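Local coordinates for protein flap endonuclease 1 (Desulfurococcus amylolyticus, PDB 3ORY) that probably cleaves single-stranded 5' flaps from branched DNA, as flap endonucleases of the XPG family do during replication and repair, at residues Gly167-Ala172 with Leu191-Pro196; Pro313-Val318 with Arg339-Phe344; Val199-Ile204 with Val217-Glu222; Pro20-Thr25 with Leu230-Ile235; Glu106-Val111 with Ser138-Glu143. All coordinates share one frame; numbering follows the deposited sequence.

Contact 1 of 5, residues Gly167-Ala172 with Leu191-Pro196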
# COMPACT_ATOMS: atom_id res chain seq x y z
N GLY A 167 -6.39 0.63 8.83
CA GLY A 167 -5.24 -0.27 8.81
C GLY A 167 -3.94 0.51 8.96
O GLY A 167 -3.05 0.10 9.72
N GLU A 168 -3.84 1.63 8.25
CA GLU A 168 -2.64 2.48 8.29
C GLU A 168 -2.37 3.06 9.67
O GLU A 168 -1.21 3.20 10.07
CB GLU A 168 -2.73 3.61 7.25
CG GLU A 168 -2.84 3.13 5.79
CD GLU A 168 -1.49 2.65 5.20
OE1 GLU A 168 -0.44 2.76 5.87
OE2 GLU A 168 -1.49 2.16 4.04
N ALA A 169 -3.45 3.40 10.39
CA ALA A 169 -3.35 3.91 11.78
C ALA A 169 -2.85 2.85 12.76
O ALA A 169 -2.03 3.13 13.63
CB ALA A 169 -4.72 4.43 12.24
N GLN A 170 -3.40 1.64 12.64
CA GLN A 170 -2.95 0.51 13.46
C GLN A 170 -1.51 0.14 13.16
O GLN A 170 -0.74 -0.15 14.09
CB GLN A 170 -3.86 -0.72 13.27
CG GLN A 170 -3.52 -1.90 14.20
CD GLN A 170 -3.75 -1.58 15.67
OE1 GLN A 170 -4.69 -0.86 16.02
NE2 GLN A 170 -2.89 -2.12 16.53
N ALA A 171 -1.13 0.18 11.88
CA ALA A 171 0.28 -0.04 11.49
C ALA A 171 1.19 0.96 12.20
O ALA A 171 2.17 0.56 12.84
CB ALA A 171 0.45 0.05 9.96
N ALA A 172 0.86 2.25 12.11
CA ALA A 172 1.61 3.31 12.80
C ALA A 172 1.72 3.05 14.30
O ALA A 172 2.79 3.24 14.89
CB ALA A 172 0.97 4.68 12.54
N LEU A 191 2.39 7.68 8.28
CA LEU A 191 3.15 8.82 8.80
C LEU A 191 2.23 9.87 9.41
O LEU A 191 2.51 10.40 10.49
CB LEU A 191 4.01 9.47 7.70
CG LEU A 191 5.14 8.59 7.17
CD1 LEU A 191 5.81 9.23 5.96
CD2 LEU A 191 6.18 8.31 8.26
N LEU A 192 1.11 10.14 8.74
CA LEU A 192 0.12 11.09 9.24
C LEU A 192 -0.45 10.60 10.57
O LEU A 192 -0.72 11.41 11.46
CB LEU A 192 -1.01 11.30 8.23
CG LEU A 192 -0.91 12.31 7.07
CD1 LEU A 192 0.44 12.37 6.42
CD2 LEU A 192 -1.96 11.92 6.02
N PHE A 193 -0.59 9.28 10.70
CA PHE A 193 -1.04 8.63 11.94
C PHE A 193 0.09 8.40 12.95
O PHE A 193 -0.10 7.71 13.97
CB PHE A 193 -1.70 7.28 11.61
CG PHE A 193 -3.07 7.40 11.00
CD1 PHE A 193 -4.11 8.07 11.67
CD2 PHE A 193 -3.35 6.78 9.78
CE1 PHE A 193 -5.40 8.14 11.10
CE2 PHE A 193 -4.63 6.83 9.21
CZ PHE A 193 -5.65 7.52 9.87
N GLY A 194 1.25 8.98 12.67
CA GLY A 194 2.33 9.04 13.65
C GLY A 194 3.36 7.92 13.61
O GLY A 194 4.14 7.78 14.56
N SER A 195 3.39 7.13 12.54
CA SER A 195 4.39 6.06 12.45
C SER A 195 5.79 6.67 12.40
O SER A 195 6.04 7.51 11.57
CB SER A 195 4.19 5.21 11.20
OG SER A 195 5.21 4.23 11.12
N PRO A 196 6.69 6.24 13.30
CA PRO A 196 8.07 6.75 13.30
C PRO A 196 8.80 6.45 11.99
O PRO A 196 9.67 7.23 11.58
CB PRO A 196 8.73 6.00 14.46
CG PRO A 196 7.60 5.68 15.38
CD PRO A 196 6.42 5.40 14.48
O HOH W 1 -1.63 5.62 15.02
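A172 and S195 bring their backbones to 3.9 Å between CA atoms, where helix 167-176 runs past the turn that closes helix 189-192. F193 is the first residue to leave that helix, and G194, with positive phi, completes a Schellman motif in which G194 N bonds to L191 O and S195 N to S190 O. The turn presents F193 and S195 to the small residues of the other helix. F193 CG stands anti to the carbonyl carbon (chi1 -74°), and the ring lies with one face on A169. The methyl CB of A169 sits 3.5 Å from the centroid of the F193 ring, only 9° off its normal, which makes a CH-pi contact over the centre. The ring of F297 stacks with F193 as well. One turn on, A172 CB packs against the turn, 3.8 Å from F193 CB and 3.5 Å from S195 CB. An alanine at F193 would probably leave A169 CB without its aromatic cover and F297 without its stacking partner, opening a gap beside the helix. The side chain of E168 leads off from this packing: its OE2 bonds to S185 OG and lies near D41 and D187 and close to a bound phosphate ion, probably from the crystallisation liquor; these acids are consistent with the metal-binding cluster of the family. One water donates to both A169 O (2.9 Å) and F193 O (2.8 Å), bridging two carbonyls that could not bond each other. The chemistry is thus nearly all apolar, and alanines give the close approach that sets the E168 helix against its neighbour.

Contact 2 of 5, residues Pro313-Val318 with Arg339-Phe344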
# COMPACT_ATOMS: atom_id res chain seq x y z
N PRO A 313 4.43 -22.96 8.72
CA PRO A 313 3.61 -23.00 7.51
C PRO A 313 2.90 -24.35 7.34
O PRO A 313 3.42 -25.39 7.77
CB PRO A 313 4.63 -22.78 6.39
CG PRO A 313 5.74 -22.01 7.06
CD PRO A 313 5.82 -22.56 8.44
N ASP A 314 1.72 -24.31 6.74
CA ASP A 314 0.93 -25.50 6.44
C ASP A 314 0.88 -25.67 4.91
O ASP A 314 -0.00 -25.11 4.25
CB ASP A 314 -0.47 -25.35 7.06
CG ASP A 314 -1.37 -26.58 6.85
OD1 ASP A 314 -1.05 -27.47 6.03
OD2 ASP A 314 -2.42 -26.63 7.51
N PRO A 315 1.85 -26.41 4.33
CA PRO A 315 1.96 -26.50 2.87
C PRO A 315 0.70 -27.03 2.19
O PRO A 315 0.28 -26.48 1.16
CB PRO A 315 3.14 -27.47 2.66
CG PRO A 315 3.99 -27.26 3.89
CD PRO A 315 2.99 -27.07 5.01
N ASP A 316 0.07 -28.06 2.75
CA ASP A 316 -1.12 -28.59 2.12
C ASP A 316 -2.26 -27.56 2.07
O ASP A 316 -2.96 -27.46 1.06
CB ASP A 316 -1.60 -29.88 2.77
CG ASP A 316 -2.60 -30.61 1.89
OD1 ASP A 316 -2.16 -31.24 0.92
OD2 ASP A 316 -3.80 -30.55 2.17
N ALA A 317 -2.42 -26.79 3.15
CA ALA A 317 -3.46 -25.76 3.21
C ALA A 317 -3.18 -24.68 2.16
O ALA A 317 -4.11 -24.22 1.50
CB ALA A 317 -3.55 -25.15 4.61
N VAL A 318 -1.91 -24.31 1.99
CA VAL A 318 -1.54 -23.38 0.92
C VAL A 318 -1.90 -23.97 -0.45
O VAL A 318 -2.50 -23.29 -1.28
CB VAL A 318 -0.05 -22.98 0.96
CG1 VAL A 318 0.29 -22.08 -0.24
CG2 VAL A 318 0.31 -22.26 2.26
N ARG A 339 11.10 -23.93 -0.97
CA ARG A 339 12.01 -22.84 -0.61
C ARG A 339 11.51 -22.06 0.60
O ARG A 339 12.29 -21.72 1.49
CB ARG A 339 12.25 -21.92 -1.80
CG ARG A 339 13.25 -22.46 -2.80
CD ARG A 339 12.97 -21.96 -4.20
NE ARG A 339 13.68 -22.77 -5.20
CZ ARG A 339 13.48 -22.69 -6.52
NH1 ARG A 339 14.17 -23.47 -7.34
NH2 ARG A 339 12.59 -21.84 -7.02
N TYR A 340 10.20 -21.80 0.63
CA TYR A 340 9.62 -21.00 1.70
C TYR A 340 9.76 -21.65 3.07
O TYR A 340 10.14 -20.98 4.03
CB TYR A 340 8.15 -20.66 1.41
CG TYR A 340 7.42 -19.98 2.56
CD1 TYR A 340 7.85 -18.73 3.05
CD2 TYR A 340 6.30 -20.57 3.14
CE1 TYR A 340 7.16 -18.10 4.10
CE2 TYR A 340 5.61 -19.95 4.19
CZ TYR A 340 6.05 -18.72 4.66
OH TYR A 340 5.37 -18.12 5.70
N VAL A 341 9.47 -22.95 3.17
CA VAL A 341 9.58 -23.63 4.47
C VAL A 341 11.01 -23.63 5.01
O VAL A 341 11.23 -23.46 6.21
CB VAL A 341 8.95 -25.06 4.48
CG1 VAL A 341 7.44 -24.99 4.20
CG2 VAL A 341 9.64 -26.02 3.51
N LYS A 342 11.99 -23.79 4.12
CA LYS A 342 13.39 -23.73 4.51
C LYS A 342 13.77 -22.35 5.03
O LYS A 342 14.34 -22.22 6.11
CB LYS A 342 14.31 -24.16 3.36
CG LYS A 342 14.18 -25.64 2.94
CD LYS A 342 14.79 -26.63 3.96
CE LYS A 342 13.77 -27.10 5.03
NZ LYS A 342 12.61 -27.84 4.47
N ALA A 343 13.41 -21.32 4.26
CA ALA A 343 13.71 -19.94 4.65
C ALA A 343 12.98 -19.55 5.95
O ALA A 343 13.53 -18.82 6.77
CB ALA A 343 13.39 -18.98 3.52
N PHE A 344 11.76 -20.06 6.13
CA PHE A 344 10.98 -19.81 7.35
C PHE A 344 11.69 -20.36 8.58
O PHE A 344 11.82 -19.67 9.59
CB PHE A 344 9.58 -20.44 7.24
CG PHE A 344 8.63 -20.00 8.32
CD1 PHE A 344 7.69 -19.01 8.08
CD2 PHE A 344 8.66 -20.60 9.58
CE1 PHE A 344 6.80 -18.60 9.08
CE2 PHE A 344 7.78 -20.20 10.59
CZ PHE A 344 6.85 -19.20 10.34
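P313 reaches tip to tip toward F344, and its CD atom stands over the centre of the aromatic face, 3.6 Å from the ring centroid. That atom is 11° from the ring normal, the geometry of a CH-pi contact. Against Y340 the proline ring is turned otherwise: the two side chains cross obliquely, and P313 CG touches Y340 CE2 at 3.5 Å. Both aromatic residues hold CG anti to the backbone N (chi1 173° in Y340, -169° in F344), and the proline sits between rings one helical turn apart. Y340 is tied at its far end, where OH bonds to M156 O. V341 adds a smaller aliphatic patch. Its CG1 meets P313 CB at 4.2 Å and P315 CG at 4.1 Å, the latter side chain crossing it at about a right angle. D314, whose CB points away from helix 330-347, serves the chain locally: its OD1 accepts from A317 N at 3.3 Å, met from above the carboxylate plane. Helix 315-325 therefore begins with an aspartate N-cap followed by a proline in the first turn, a common helix start, docked through the preceding proline onto two aromatic residues of helix 330-347.

Contact 3 of 5, residues Val199-Ile204 with Val217-Glu222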
# COMPACT_ATOMS: atom_id res chain seq x y z
N VAL A 199 8.35 2.28 5.38
CA VAL A 199 9.08 1.72 4.25
C VAL A 199 8.15 1.65 3.04
O VAL A 199 7.04 1.10 3.13
CB VAL A 199 9.70 0.32 4.57
CG1 VAL A 199 10.26 -0.33 3.30
CG2 VAL A 199 10.80 0.46 5.64
N ARG A 200 8.59 2.24 1.93
CA ARG A 200 7.83 2.17 0.68
C ARG A 200 8.47 1.21 -0.30
O ARG A 200 9.67 0.91 -0.20
CB ARG A 200 7.71 3.56 0.04
CG ARG A 200 6.91 4.56 0.87
CD ARG A 200 6.79 5.89 0.14
NE ARG A 200 5.84 5.82 -0.96
CZ ARG A 200 6.15 5.83 -2.26
NH1 ARG A 200 7.42 5.91 -2.66
NH2 ARG A 200 5.18 5.76 -3.16
N ASN A 201 7.66 0.73 -1.26
CA ASN A 201 8.09 -0.14 -2.37
C ASN A 201 8.33 -1.61 -2.01
O ASN A 201 8.71 -2.40 -2.87
CB ASN A 201 9.31 0.42 -3.12
CG ASN A 201 9.08 1.83 -3.65
OD1 ASN A 201 10.02 2.63 -3.76
ND2 ASN A 201 7.85 2.15 -3.99
N LEU A 202 8.10 -1.97 -0.75
CA LEU A 202 8.35 -3.33 -0.30
C LEU A 202 7.50 -4.36 -1.04
O LEU A 202 7.94 -5.49 -1.26
CB LEU A 202 8.14 -3.44 1.21
CG LEU A 202 8.78 -4.63 1.93
CD1 LEU A 202 10.28 -4.43 2.17
CD2 LEU A 202 8.05 -4.89 3.24
N THR A 203 6.30 -3.98 -1.46
CA THR A 203 5.41 -4.91 -2.15
C THR A 203 5.65 -4.96 -3.66
O THR A 203 5.09 -5.81 -4.34
CB THR A 203 3.92 -4.58 -1.89
OG1 THR A 203 3.66 -3.25 -2.32
CG2 THR A 203 3.60 -4.73 -0.41
N ILE A 204 6.50 -4.06 -4.16
CA ILE A 204 6.71 -3.93 -5.61
C ILE A 204 8.17 -3.82 -6.04
O ILE A 204 8.44 -3.53 -7.21
CB ILE A 204 5.93 -2.71 -6.21
CG1 ILE A 204 6.38 -1.39 -5.56
CG2 ILE A 204 4.41 -2.92 -6.12
CD1 ILE A 204 6.01 -0.11 -6.36
N VAL A 217 13.59 -1.05 -15.41
CA VAL A 217 13.40 -0.05 -14.35
C VAL A 217 13.60 -0.69 -12.98
O VAL A 217 12.99 -1.72 -12.67
CB VAL A 217 12.01 0.69 -14.40
CG1 VAL A 217 12.19 2.15 -14.78
CG2 VAL A 217 11.03 -0.01 -15.34
N GLU A 218 14.48 -0.09 -12.18
CA GLU A 218 14.81 -0.59 -10.86
C GLU A 218 13.99 0.15 -9.81
O GLU A 218 14.16 1.35 -9.61
CB GLU A 218 16.32 -0.42 -10.59
CG GLU A 218 16.83 -0.94 -9.24
CD GLU A 218 16.95 -2.47 -9.16
OE1 GLU A 218 17.23 -3.11 -10.20
OE2 GLU A 218 16.77 -3.03 -8.06
N VAL A 219 13.09 -0.58 -9.16
CA VAL A 219 12.35 -0.05 -8.02
C VAL A 219 12.97 -0.62 -6.75
O VAL A 219 13.03 -1.84 -6.57
CB VAL A 219 10.84 -0.40 -8.07
CG1 VAL A 219 10.09 0.26 -6.90
CG2 VAL A 219 10.22 0.01 -9.39
N LYS A 220 13.43 0.27 -5.88
CA LYS A 220 14.07 -0.12 -4.61
C LYS A 220 13.23 0.32 -3.41
O LYS A 220 12.56 1.35 -3.46
CB LYS A 220 15.47 0.50 -4.51
CG LYS A 220 16.48 -0.06 -5.51
CD LYS A 220 17.79 0.71 -5.45
CE LYS A 220 18.80 0.18 -6.46
NZ LYS A 220 19.95 1.13 -6.61
N PRO A 221 13.28 -0.45 -2.31
CA PRO A 221 12.57 0.01 -1.12
C PRO A 221 13.21 1.27 -0.56
O PRO A 221 14.41 1.50 -0.79
CB PRO A 221 12.73 -1.15 -0.13
CG PRO A 221 13.19 -2.32 -0.95
CD PRO A 221 13.97 -1.73 -2.08
N GLU A 222 12.42 2.08 0.13
CA GLU A 222 12.93 3.32 0.74
C GLU A 222 12.36 3.52 2.14
O GLU A 222 11.18 3.23 2.40
CB GLU A 222 12.64 4.53 -0.15
CG GLU A 222 11.17 4.86 -0.34
CD GLU A 222 10.92 6.01 -1.32
OE1 GLU A 222 11.84 6.38 -2.08
OE2 GLU A 222 9.80 6.55 -1.33
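R200 and E222 form a hydrogen-bonded pair of an antiparallel beta ladder, the place where strand 197-200 meets strand 216-225 in the mixed sheet of the nuclease core. Both backbone groups of each residue are used across the pair. R200 N donates to E222 O at 2.8 Å, and E222 N returns a bond to R200 O at 3.0 Å. Each of these oxygens also receives a CA-H: V199 CA lies 3.2 Å from E222 O, and P221 CA is equally close to R200 O. On the same face of the sheet the two side chains lie side by side and point the same way. E222 CG occupies the crowded position between the backbone N and the carbonyl carbon (chi1 65°), and the chain then extends alongside the arginine. The salt bridge runs from R200 NH1 to E222 OE2 at 2.8 Å, near the guanidinium plane but above that of the carboxylate; the two planes are 51° apart. The other arginine donors are also engaged, NE with Q186 O. Q186 holds the next residue too, its OE1 accepting from N201 N where the chain turns off the strand with positive phi. P221 also bonds through its backbone to I27, just past strand 24-26, which is the next strand of the sheet. Past the pair, V219 CG1 rests 4.1 Å from I204 CD1.

Contact 4 of 5, residues Pro20-Thr25 with Leu230-Ile235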
# COMPACT_ATOMS: atom_id res chain seq x y z
N PRO A 20 11.57 15.46 0.78
CA PRO A 20 12.94 15.86 0.43
C PRO A 20 13.92 14.69 0.51
O PRO A 20 13.69 13.73 1.26
CB PRO A 20 13.29 16.94 1.47
CG PRO A 20 12.24 16.86 2.54
CD PRO A 20 11.19 15.85 2.15
N GLY A 21 15.01 14.79 -0.26
CA GLY A 21 16.06 13.78 -0.31
C GLY A 21 16.62 13.39 1.05
O GLY A 21 16.87 12.21 1.30
N GLU A 22 16.81 14.37 1.92
CA GLU A 22 17.37 14.13 3.25
C GLU A 22 16.46 13.28 4.16
O GLU A 22 16.92 12.75 5.17
CB GLU A 22 17.70 15.44 3.96
CG GLU A 22 18.70 16.34 3.24
CD GLU A 22 18.04 17.42 2.39
OE1 GLU A 22 17.01 17.15 1.73
OE2 GLU A 22 18.57 18.56 2.39
N ALA A 23 15.19 13.18 3.79
CA ALA A 23 14.19 12.47 4.61
C ALA A 23 13.99 11.00 4.21
O ALA A 23 13.38 10.23 4.96
CB ALA A 23 12.86 13.23 4.58
N LYS A 24 14.49 10.62 3.04
CA LYS A 24 14.38 9.24 2.57
C LYS A 24 15.74 8.57 2.42
O LYS A 24 16.72 9.21 2.03
CB LYS A 24 13.57 9.15 1.27
CG LYS A 24 14.04 10.06 0.16
CD LYS A 24 12.99 10.16 -0.95
CE LYS A 24 13.30 11.36 -1.84
NZ LYS A 24 12.32 11.51 -2.95
N THR A 25 15.80 7.29 2.77
CA THR A 25 17.01 6.49 2.59
C THR A 25 16.68 5.35 1.65
O THR A 25 15.78 4.55 1.94
CB THR A 25 17.50 5.92 3.93
OG1 THR A 25 17.74 6.99 4.85
CG2 THR A 25 18.78 5.14 3.75
N LEU A 230 9.60 15.83 9.14
CA LEU A 230 8.99 17.04 9.66
C LEU A 230 10.01 18.17 9.78
O LEU A 230 9.73 19.31 9.40
CB LEU A 230 8.31 16.75 11.00
CG LEU A 230 7.13 15.77 11.01
CD1 LEU A 230 6.65 15.52 12.45
CD2 LEU A 230 5.95 16.25 10.13
N VAL A 231 11.20 17.85 10.30
CA VAL A 231 12.29 18.82 10.44
C VAL A 231 12.74 19.36 9.07
O VAL A 231 12.81 20.58 8.88
CB VAL A 231 13.52 18.24 11.19
CG1 VAL A 231 14.71 19.22 11.17
CG2 VAL A 231 13.17 17.88 12.65
N GLN A 232 13.02 18.46 8.13
CA GLN A 232 13.48 18.85 6.79
C GLN A 232 12.46 19.73 6.07
O GLN A 232 12.82 20.70 5.41
CB GLN A 232 13.81 17.63 5.92
CG GLN A 232 15.12 16.95 6.25
CD GLN A 232 16.30 17.90 6.20
OE1 GLN A 232 16.51 18.62 5.21
NE2 GLN A 232 17.07 17.94 7.29
N LEU A 233 11.19 19.38 6.21
CA LEU A 233 10.11 20.17 5.61
C LEU A 233 9.83 21.46 6.39
O LEU A 233 9.17 22.36 5.88
CB LEU A 233 8.83 19.34 5.47
CG LEU A 233 8.76 18.33 4.32
CD1 LEU A 233 7.41 17.64 4.30
CD2 LEU A 233 9.01 19.00 2.98
N GLY A 234 10.33 21.53 7.62
CA GLY A 234 10.09 22.69 8.49
C GLY A 234 8.64 22.82 8.93
O GLY A 234 8.11 23.93 9.03
N ILE A 235 7.98 21.67 9.15
CA ILE A 235 6.56 21.64 9.53
C ILE A 235 6.33 20.79 10.79
O ILE A 235 7.15 19.94 11.13
CB ILE A 235 5.66 21.11 8.37
CG1 ILE A 235 6.02 19.67 7.99
CG2 ILE A 235 5.72 22.03 7.15
CD1 ILE A 235 5.06 19.02 7.00
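P20 supplies the apolar half of this contact, with ring atoms CG and CD against the last turn of helix 226-233. Its CG lies 3.8 Å from Q232 CB and 3.9 Å from L233 CD2, and the proline and leucine side chains cross at about a right angle. L265 packs on the leucine from helix 261-271. An alanine in place of P20 would probably open a gap beside L233 CD2 and Q232 CB, since the ring atoms CG and CD that fill it would be gone. The polar half is made by E22 and Q232, with no bond between them. They also meet at about a right angle, with the amide carbon Q232 CD 3.6 Å from E22 CB. Their oxygens, E22 OE2 and Q232 OE1, are 3.5 Å apart, but as modelled both are acceptors, so what joins the two is van der Waals contact. Backbone bonds shape both partners from within. A23 N donates to P20 O at 3.0 Å in a short 3-10 turn, and G234 N and I235 N bond back to V231 O and L230 O. L233 O has a partner in K269 NZ. P20 and the 3-10 turn after it, leading into strand 24-26, thus pack against the last turn of helix 226-233, which a Schellman motif then ends, joining the start of the chain to the XPG I-region.

Contact 5 of 5, residues Glu106-Val111 with Ser138-Glu143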
# COMPACT_ATOMS: atom_id res chain seq x y z
N GLU A 106 -12.52 6.55 -4.05
CA GLU A 106 -12.31 7.79 -4.78
C GLU A 106 -11.02 7.74 -5.61
O GLU A 106 -10.99 8.24 -6.75
CB GLU A 106 -12.29 8.99 -3.82
CG GLU A 106 -12.13 10.36 -4.52
CD GLU A 106 -10.68 10.73 -4.81
OE1 GLU A 106 -9.77 10.10 -4.23
OE2 GLU A 106 -10.44 11.67 -5.60
N ARG A 107 -9.96 7.16 -5.03
CA ARG A 107 -8.69 7.00 -5.74
C ARG A 107 -8.86 6.11 -6.96
O ARG A 107 -8.42 6.45 -8.05
CB ARG A 107 -7.59 6.44 -4.82
CG ARG A 107 -7.10 7.40 -3.74
CD ARG A 107 -7.25 8.83 -4.22
NE ARG A 107 -6.12 9.29 -4.98
CZ ARG A 107 -6.08 10.42 -5.67
NH1 ARG A 107 -7.13 11.24 -5.74
NH2 ARG A 107 -4.97 10.73 -6.32
N ARG A 108 -9.51 4.96 -6.77
CA ARG A 108 -9.79 4.05 -7.89
C ARG A 108 -10.56 4.75 -9.02
O ARG A 108 -10.17 4.65 -10.19
CB ARG A 108 -10.54 2.80 -7.40
CG ARG A 108 -10.76 1.79 -8.49
CD ARG A 108 -11.58 0.59 -8.04
NE ARG A 108 -12.02 -0.16 -9.22
CZ ARG A 108 -13.14 0.10 -9.91
NH1 ARG A 108 -13.95 1.09 -9.53
NH2 ARG A 108 -13.44 -0.63 -10.98
N LYS A 109 -11.63 5.45 -8.67
CA LYS A 109 -12.42 6.20 -9.65
C LYS A 109 -11.56 7.22 -10.42
O LYS A 109 -11.65 7.30 -11.65
CB LYS A 109 -13.64 6.86 -9.00
CG LYS A 109 -14.52 7.69 -9.95
CD LYS A 109 -16.01 7.30 -9.81
CE LYS A 109 -16.94 8.25 -10.59
NZ LYS A 109 -17.18 9.52 -9.83
N ALA A 110 -10.71 7.95 -9.71
CA ALA A 110 -9.82 8.94 -10.35
C ALA A 110 -8.82 8.30 -11.33
O ALA A 110 -8.62 8.83 -12.42
CB ALA A 110 -9.08 9.78 -9.30
N VAL A 111 -8.21 7.19 -10.92
CA VAL A 111 -7.28 6.45 -11.79
C VAL A 111 -7.99 5.99 -13.08
O VAL A 111 -7.47 6.20 -14.18
CB VAL A 111 -6.61 5.26 -11.05
CG1 VAL A 111 -6.08 4.21 -12.01
CG2 VAL A 111 -5.48 5.77 -10.17
N SER A 138 -8.64 -1.38 -13.61
CA SER A 138 -8.40 -1.28 -12.18
C SER A 138 -9.36 -2.21 -11.47
O SER A 138 -10.57 -1.97 -11.44
CB SER A 138 -8.63 0.16 -11.69
OG SER A 138 -7.86 1.08 -12.46
N ALA A 139 -8.82 -3.30 -10.92
CA ALA A 139 -9.63 -4.28 -10.23
C ALA A 139 -10.14 -3.75 -8.89
O ALA A 139 -9.44 -3.00 -8.20
CB ALA A 139 -8.85 -5.57 -10.04
N LYS A 140 -11.37 -4.11 -8.53
CA LYS A 140 -11.93 -3.78 -7.22
C LYS A 140 -11.47 -4.80 -6.18
O LYS A 140 -11.51 -6.00 -6.41
CB LYS A 140 -13.46 -3.74 -7.27
CG LYS A 140 -14.04 -2.58 -8.04
CD LYS A 140 -15.55 -2.73 -8.30
CE LYS A 140 -16.11 -1.53 -9.11
NZ LYS A 140 -17.53 -1.70 -9.53
N LEU A 141 -11.03 -4.32 -5.02
CA LEU A 141 -10.78 -5.20 -3.88
C LEU A 141 -12.10 -5.43 -3.14
O LEU A 141 -12.73 -4.48 -2.71
CB LEU A 141 -9.74 -4.60 -2.92
CG LEU A 141 -9.38 -5.44 -1.69
CD1 LEU A 141 -8.73 -6.76 -2.12
CD2 LEU A 141 -8.46 -4.64 -0.77
N THR A 142 -12.50 -6.69 -3.01
CA THR A 142 -13.75 -7.02 -2.32
C THR A 142 -13.47 -7.69 -0.97
O THR A 142 -12.37 -8.17 -0.71
CB THR A 142 -14.61 -8.00 -3.13
OG1 THR A 142 -14.02 -9.30 -3.06
CG2 THR A 142 -14.75 -7.55 -4.59
N GLU A 143 -14.49 -7.72 -0.13
CA GLU A 143 -14.42 -8.39 1.17
C GLU A 143 -14.05 -9.89 1.04
O GLU A 143 -13.26 -10.40 1.83
CB GLU A 143 -15.73 -8.17 1.95
CG GLU A 143 -15.83 -8.86 3.33
CD GLU A 143 -14.71 -8.48 4.30
OE1 GLU A 143 -14.05 -7.41 4.15
OE2 GLU A 143 -14.47 -9.30 5.22
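R108 spreads its guanidinium against K140 on one face and the carbonyl of S138 at the edge. K140 CG lies 3.3 Å above the guanidinium plane, offset toward the rim, and the two long side chains cross at about a right angle. Further out, K140 CE is 3.4 Å from both NH1 and NH2 of R108, so the aliphatic part of the lysine covers the flat group while its ammonium passes beyond. At the edge R108 grips S138 side-on with two nitrogens. NE and NH2 each donate to S138 O at 3.2 Å, and the oxygen takes both. NH2 approaches nearly along the C=O axis, at 165°, whereas NE comes from above the carbonyl plane. R108 can reach this far because its chain is extended from CG to NE, with CG anti to the backbone N (chi1 -175°). The like charges R108 NH2 and K140 NZ are 4.5 Å apart, a closeness that the carbonyl dipole of S138 would probably offset in part. Beside the grip, V111 CG1 touches S138 OG at 3.6 Å. The contact lies at the surface and fastens helix 102-125, which probably belongs to the helical arch known in this family, to the loop that follows helix 128-134. That loop then sends A139 and L141 onto helix 42-52 and ends at T142, the N-cap of helix 143-156, whose OG1 accepts from M145 N.

Overall arrangement
Contacts 1 and 2 are both buried and mostly apolar, each setting an aromatic face against a small aliphatic group, yet the centre of contact 2 lies about 25 Å from the centre of the chain and that of contact 1 about 12 Å. Contact 3 is partly buried and held by backbone bonds and an ion pair; contact 4, also partly buried, relies on packing alone. Contacts 3 and 4 reach the same sheet through strands 216-225 and 24-26 and touch where E222 CB lies 3.8 Å from T25 O. Contact 1 adjoins contact 3 in sequence. Contact 5, at the surface, is carried by an arginine gripping a carbonyl, opposite contacts 3 and 4 across the chain's centre.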